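Local structure of protein DJ-1 homolog D (Arabidopsis thaliana, 4OGG) at residues 33-38 with 68-73; 295-300 with 315-320. The protein is a plant member of the DJ-1/PfpI family, built from two tandem alpha/beta domains of that family. All blocks are in the same frame, centred on the assembly; numbering follows the deposited sequence.

Contact 1: residues 33-38 with 68-73; sequences HTVCPG and LNATFD
Thr34 and Asn69 clasp each other at the outer edge of the first DJ-1/PfpI domain, where strand 30-35, an outermost strand of the central six-stranded sheet within this chain, is flanked, on the side away from strand 3-8, by the loop 68-73. The loop adds no further strand; it is held by an asparagine side chain, a threonine hydroxyl, one weak backbone bond and a water. Asn69 OD1 accepts from Thr34 N at 2.7 Å, the donor tilted 27° from the carbonyl plane. The exchange is returned by Asn69 N, which donates to Thr34 OG1 at 3.0 Å. OG1 sits there because chi1 sets it between the backbone N and the carbonyl carbon. A weak bond from Ala70 N to Thr34 O completes the clasp. This is the solvent side, gripped by polar bonds but with little close carbon packing: Asn69 is exposed, its ND2 is held by Val32 O, and the partly exposed His33 turns its ND1 to Tyr80 OH.

The tight part lies toward Pro37. Val35 CG1 presses on Ala70 CB at 3.4 Å, closer than ordinary van der Waals contact, while its CG2 meets Phe72 CD2 with the two side chains crossing at about a right angle. Leu68 CD1 packs on Cys36 CB at 3.6 Å. Helix 98-110 also touches Phe72, through Ser99, Val100 and Leu103. Between the two backbones one water accepts from Cys36 N and Phe72 N and donates to Ala70 O. Phe72 CG stands anti to its backbone N (chi1 -173°), and one ring face receives the proline in a CH-pi contact: Pro37 CB lies 4.1 Å from the Phe72 ring centroid, 4° off the normal.

Contact 2: residues 295-300 with 315-320; sequences NIVKEF and QILAAA
The axes of 295-300 and 315-320 run nearly perpendicular, crossing at -82° with a closest approach of 9.4 Å, and Val297 carries the meeting by reaching toward the side chains of the other helix. This is a helix-helix contact in the alpha/beta fold of the second DJ-1/PfpI domain: helices 291-302 and 314-320 flank strand 307-309 in the chain, and both rest on strand 275-278, Val297 on Leu276, and Ile316 and Leu317 on Ile278. Steeply crossed helices share only a small patch, and here 211 Å² is buried in total.

The patch is apolar, and the two branches of Val297 divide it. CG1, anti to the backbone N at chi1 174°, touches both Leu317 and Ala320, coming within 4.0 Å of Ala320 CB. CG2 goes instead to Ile316, meeting its CG2 at 3.8 Å as the two side chains pass at a slant. Ala320 presents only a methyl here, consistent with the close approach of its backbone to Lys298. Lys298 CA and Ala320 CA, the nearest such pair, are 6.6 Å apart. Beside these, Ile316 also touches Val293 of helix 291-302 and Leu287 of helix 283-287, and Ala320 touches Leu294.

Farther out, Lys298 runs extended beyond CG and its aliphatic part skirts Ala320, with CE of Lys298 3.5 Å from Ala320 O. The tightest point is apolar: Val297 CG1 and Leu317 CD2, on side chains crossing at about a right angle, stand 3.4 Å apart.

Overall arrangement
From the N terminus the chain builds the first DJ-1/PfpI domain, and contact 1 comes early: it closes a loop of 29 intervening residues that contain strands but no helix, tying the end of strand 30-35 to the segment leading toward strand 82-85. Contact 2 arises in the second domain and closes a shorter loop of 14 residues, which includes strand 307-309, joining helices 291-302 and 314-320. The two loops follow in series and neither encloses nor crosses the other. The centres of contact 1 and contact 2 stand about 42 Å apart, on opposite sides of the chain's centre. Contact 1 lies within reach of the second subunit, where Gln249 of that chain bonds to Pro37 O, whereas contact 2 is untouched by other chains.

Contact 1: residues 33-38 with 68-73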
loop_
_atom_site.group_PDB
_atom_site.type_symbol
_atom_site.label_atom_id
_atom_site.label_comp_id
_atom_site.label_asym_id
_atom_site.label_seq_id
_atom_site.Cartn_x
_atom_site.Cartn_y
_atom_site.Cartn_z
ATOM N N HIS C 33 -6.954 -31.229 0.972
ATOM C CA HIS C 33 -7.739 -30.599 -0.081
ATOM C C HIS C 33 -8.267 -29.264 0.425
ATOM O O HIS C 33 -8.659 -29.140 1.586
ATOM C CB HIS C 33 -8.910 -31.498 -0.484
ATOM C CG HIS C 33 -8.500 -32.702 -1.273
ATOM N ND1 HIS C 33 -9.391 -33.681 -1.654
ATOM C CD2 HIS C 33 -7.296 -33.075 -1.768
ATOM C CE1 HIS C 33 -8.754 -34.605 -2.350
ATOM N NE2 HIS C 33 -7.481 -34.262 -2.434
ATOM N N THR C 34 -8.275 -28.265 -0.449
ATOM C CA THR C 34 -8.751 -26.935 -0.081
ATOM C C THR C 34 -9.911 -26.538 -0.980
ATOM O O THR C 34 -9.822 -26.654 -2.198
ATOM C CB THR C 34 -7.636 -25.897 -0.231
ATOM O OG1 THR C 34 -7.110 -25.959 -1.563
ATOM C CG2 THR C 34 -6.518 -26.170 0.768
ATOM N N VAL C 35 -10.984 -26.049 -0.370
ATOM C CA VAL C 35 -12.177 -25.654 -1.105
ATOM C C VAL C 35 -12.762 -24.330 -0.618
ATOM O O VAL C 35 -12.562 -23.929 0.528
ATOM C CB VAL C 35 -13.278 -26.738 -0.987
ATOM C CG1 VAL C 35 -12.779 -28.057 -1.565
ATOM C CG2 VAL C 35 -13.681 -26.921 0.476
ATOM N N CYS C 36 -13.491 -23.660 -1.504
ATOM C CA CYS C 36 -14.146 -22.402 -1.175
ATOM C C CYS C 36 -15.479 -22.417 -1.901
ATOM O O CYS C 36 -15.525 -22.686 -3.102
ATOM C CB CYS C 36 -13.318 -21.210 -1.652
ATOM S SG CYS C 36 -14.149 -19.608 -1.400
ATOM N N PRO C 37 -16.584 -22.142 -1.187
ATOM C CA PRO C 37 -17.885 -22.152 -1.866
ATOM C C PRO C 37 -17.901 -21.258 -3.100
ATOM O O PRO C 37 -17.354 -20.158 -3.090
ATOM C CB PRO C 37 -18.852 -21.674 -0.779
ATOM C CG PRO C 37 -17.975 -20.823 0.117
ATOM C CD PRO C 37 -16.713 -21.652 0.196
ATOM N N GLY C 38 -18.516 -21.747 -4.172
ATOM C CA GLY C 38 -18.598 -20.970 -5.395
ATOM C C GLY C 38 -17.342 -20.967 -6.246
ATOM O O GLY C 38 -17.302 -20.314 -7.288
ATOM N N LEU C 68 -6.656 -22.840 -4.738
ATOM C CA LEU C 68 -7.413 -23.999 -4.273
ATOM C C LEU C 68 -7.067 -25.220 -5.118
ATOM O O LEU C 68 -6.762 -25.084 -6.302
ATOM C CB LEU C 68 -8.910 -23.714 -4.388
ATOM C CG LEU C 68 -9.388 -22.439 -3.684
ATOM C CD1 LEU C 68 -10.814 -22.121 -4.111
ATOM C CD2 LEU C 68 -9.294 -22.618 -2.166
ATOM N N ASN C 69 -7.110 -26.407 -4.514
ATOM C CA ASN C 69 -6.810 -27.630 -5.250
ATOM C C ASN C 69 -8.001 -28.578 -5.325
ATOM O O ASN C 69 -7.882 -29.699 -5.826
ATOM C CB ASN C 69 -5.593 -28.357 -4.648
ATOM C CG ASN C 69 -5.863 -28.941 -3.270
ATOM O OD1 ASN C 69 -6.979 -28.894 -2.760
ATOM N ND2 ASN C 69 -4.826 -29.509 -2.668
ATOM N N ALA C 70 -9.152 -28.123 -4.841
ATOM C CA ALA C 70 -10.364 -28.934 -4.866
ATOM C C ALA C 70 -11.604 -28.084 -5.132
ATOM O O ALA C 70 -11.584 -26.860 -4.971
ATOM C CB ALA C 70 -10.516 -29.691 -3.560
ATOM N N THR C 71 -12.685 -28.746 -5.530
ATOM C CA THR C 71 -13.934 -28.068 -5.848
ATOM C C THR C 71 -15.003 -28.309 -4.785
ATOM O O THR C 71 -15.485 -29.428 -4.608
ATOM C CB THR C 71 -14.457 -28.536 -7.226
ATOM O OG1 THR C 71 -13.422 -28.362 -8.207
ATOM C CG2 THR C 71 -15.689 -27.734 -7.639
ATOM N N PHE C 72 -15.374 -27.237 -4.090
ATOM C CA PHE C 72 -16.368 -27.277 -3.023
ATOM C C PHE C 72 -17.634 -28.063 -3.373
ATOM O O PHE C 72 -18.062 -28.937 -2.617
ATOM C CB PHE C 72 -16.749 -25.843 -2.631
ATOM C CG PHE C 72 -17.643 -25.759 -1.431
ATOM C CD1 PHE C 72 -19.011 -25.995 -1.541
ATOM C CD2 PHE C 72 -17.113 -25.473 -0.178
ATOM C CE1 PHE C 72 -19.837 -25.951 -0.418
ATOM C CE2 PHE C 72 -17.928 -25.427 0.951
ATOM C CZ PHE C 72 -19.294 -25.666 0.831
ATOM N N ASP C 73 -18.220 -27.741 -4.520
ATOM C CA ASP C 73 -19.449 -28.373 -4.988
ATOM C C ASP C 73 -19.322 -29.876 -5.252
ATOM O O ASP C 73 -20.328 -30.582 -5.354
ATOM C CB ASP C 73 -19.923 -27.651 -6.258
ATOM C CG ASP C 73 -21.248 -28.173 -6.779
ATOM O OD1 ASP C 73 -21.301 -29.337 -7.228
ATOM O OD2 ASP C 73 -22.242 -27.414 -6.744
HETATM O O HOH W 1 -13.543 -24.972 -4.120
#

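Contact 2: residues 295-300 with 315-320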
loop_
_atom_site.group_PDB
_atom_site.type_symbol
_atom_site.label_atom_id
_atom_site.label_comp_id
_atom_site.label_asym_id
_atom_site.label_seq_id
_atom_site.Cartn_x
_atom_site.Cartn_y
_atom_site.Cartn_z
ATOM N N ASN C 295 30.228 -18.773 9.532
ATOM C CA ASN C 295 30.899 -19.681 10.461
ATOM C C ASN C 295 29.934 -20.743 10.980
ATOM O O ASN C 295 30.295 -21.914 11.109
ATOM C CB ASN C 295 31.482 -18.894 11.641
ATOM C CG ASN C 295 32.718 -18.097 11.261
ATOM O OD1 ASN C 295 33.168 -17.234 12.018
ATOM N ND2 ASN C 295 33.279 -18.388 10.094
ATOM N N ILE C 296 28.704 -20.330 11.272
ATOM C CA ILE C 296 27.682 -21.247 11.771
ATOM C C ILE C 296 27.350 -22.292 10.712
ATOM O O ILE C 296 27.195 -23.473 11.018
ATOM C CB ILE C 296 26.398 -20.482 12.156
ATOM C CG1 ILE C 296 26.694 -19.537 13.323
ATOM C CG2 ILE C 296 25.293 -21.463 12.527
ATOM C CD1 ILE C 296 25.562 -18.595 13.657
ATOM N N VAL C 297 27.250 -21.854 9.463
ATOM C CA VAL C 297 26.947 -22.760 8.364
ATOM C C VAL C 297 28.068 -23.779 8.161
ATOM O O VAL C 297 27.811 -24.968 7.968
ATOM C CB VAL C 297 26.737 -21.984 7.050
ATOM C CG1 VAL C 297 26.561 -22.955 5.893
ATOM C CG2 VAL C 297 25.516 -21.084 7.174
ATOM N N LYS C 298 29.309 -23.306 8.195
ATOM C CA LYS C 298 30.464 -24.178 8.016
ATOM C C LYS C 298 30.510 -25.230 9.118
ATOM O O LYS C 298 30.850 -26.387 8.873
ATOM C CB LYS C 298 31.754 -23.354 8.031
ATOM C CG LYS C 298 31.858 -22.345 6.896
ATOM C CD LYS C 298 33.115 -21.497 7.024
ATOM C CE LYS C 298 33.204 -20.466 5.913
ATOM N NZ LYS C 298 34.418 -19.615 6.055
ATOM N N GLU C 299 30.158 -24.819 10.331
ATOM C CA GLU C 299 30.156 -25.720 11.474
ATOM C C GLU C 299 29.165 -26.865 11.277
ATOM O O GLU C 299 29.522 -28.033 11.424
ATOM C CB GLU C 299 29.817 -24.948 12.748
ATOM C CG GLU C 299 29.980 -25.756 14.020
ATOM C CD GLU C 299 29.862 -24.902 15.263
ATOM O OE1 GLU C 299 30.607 -23.903 15.371
ATOM O OE2 GLU C 299 29.030 -25.231 16.135
ATOM N N PHE C 300 27.920 -26.531 10.946
ATOM C CA PHE C 300 26.904 -27.557 10.727
ATOM C C PHE C 300 27.277 -28.460 9.565
ATOM O O PHE C 300 27.079 -29.673 9.622
ATOM C CB PHE C 300 25.537 -26.925 10.445
ATOM C CG PHE C 300 24.803 -26.485 11.679
ATOM C CD1 PHE C 300 25.175 -25.329 12.358
ATOM C CD2 PHE C 300 23.733 -27.233 12.164
ATOM C CE1 PHE C 300 24.490 -24.923 13.502
ATOM C CE2 PHE C 300 23.043 -26.837 13.306
ATOM C CZ PHE C 300 23.421 -25.681 13.977
ATOM N N GLN C 315 22.028 -18.677 -0.982
ATOM C CA GLN C 315 23.038 -17.648 -1.209
ATOM C C GLN C 315 24.050 -17.672 -0.068
ATOM O O GLN C 315 25.233 -17.403 -0.267
ATOM C CB GLN C 315 22.390 -16.261 -1.289
ATOM C CG GLN C 315 21.504 -16.057 -2.504
ATOM C CD GLN C 315 20.817 -14.704 -2.502
ATOM O OE1 GLN C 315 20.157 -14.337 -1.534
ATOM N NE2 GLN C 315 20.962 -13.961 -3.594
ATOM N N ILE C 316 23.577 -17.993 1.130
ATOM C CA ILE C 316 24.446 -18.060 2.299
ATOM C C ILE C 316 25.389 -19.258 2.208
ATOM O O ILE C 316 26.576 -19.153 2.526
ATOM C CB ILE C 316 23.616 -18.163 3.597
ATOM C CG1 ILE C 316 22.752 -16.910 3.758
ATOM C CG2 ILE C 316 24.539 -18.326 4.796
ATOM C CD1 ILE C 316 21.755 -16.997 4.901
ATOM N N LEU C 317 24.857 -20.395 1.768
ATOM C CA LEU C 317 25.657 -21.606 1.631
ATOM C C LEU C 317 26.754 -21.389 0.594
ATOM O O LEU C 317 27.900 -21.797 0.787
ATOM C CB LEU C 317 24.771 -22.781 1.208
ATOM C CG LEU C 317 23.588 -23.112 2.125
ATOM C CD1 LEU C 317 22.925 -24.396 1.646
ATOM C CD2 LEU C 317 24.064 -23.272 3.558
ATOM N N ALA C 318 26.389 -20.741 -0.508
ATOM C CA ALA C 318 27.334 -20.454 -1.579
ATOM C C ALA C 318 28.454 -19.553 -1.069
ATOM O O ALA C 318 29.630 -19.781 -1.359
ATOM C CB ALA C 318 26.610 -19.787 -2.743
ATOM N N ALA C 319 28.086 -18.530 -0.304
ATOM C CA ALA C 319 29.066 -17.596 0.237
ATOM C C ALA C 319 29.973 -18.291 1.248
ATOM O O ALA C 319 31.139 -17.922 1.414
ATOM C CB ALA C 319 28.355 -16.414 0.891
ATOM N N ALA C 320 29.431 -19.301 1.922
ATOM C CA ALA C 320 30.184 -20.051 2.919
ATOM C C ALA C 320 31.120 -21.053 2.252
ATOM O O ALA C 320 31.972 -21.649 2.910
ATOM C CB ALA C 320 29.226 -20.774 3.855
#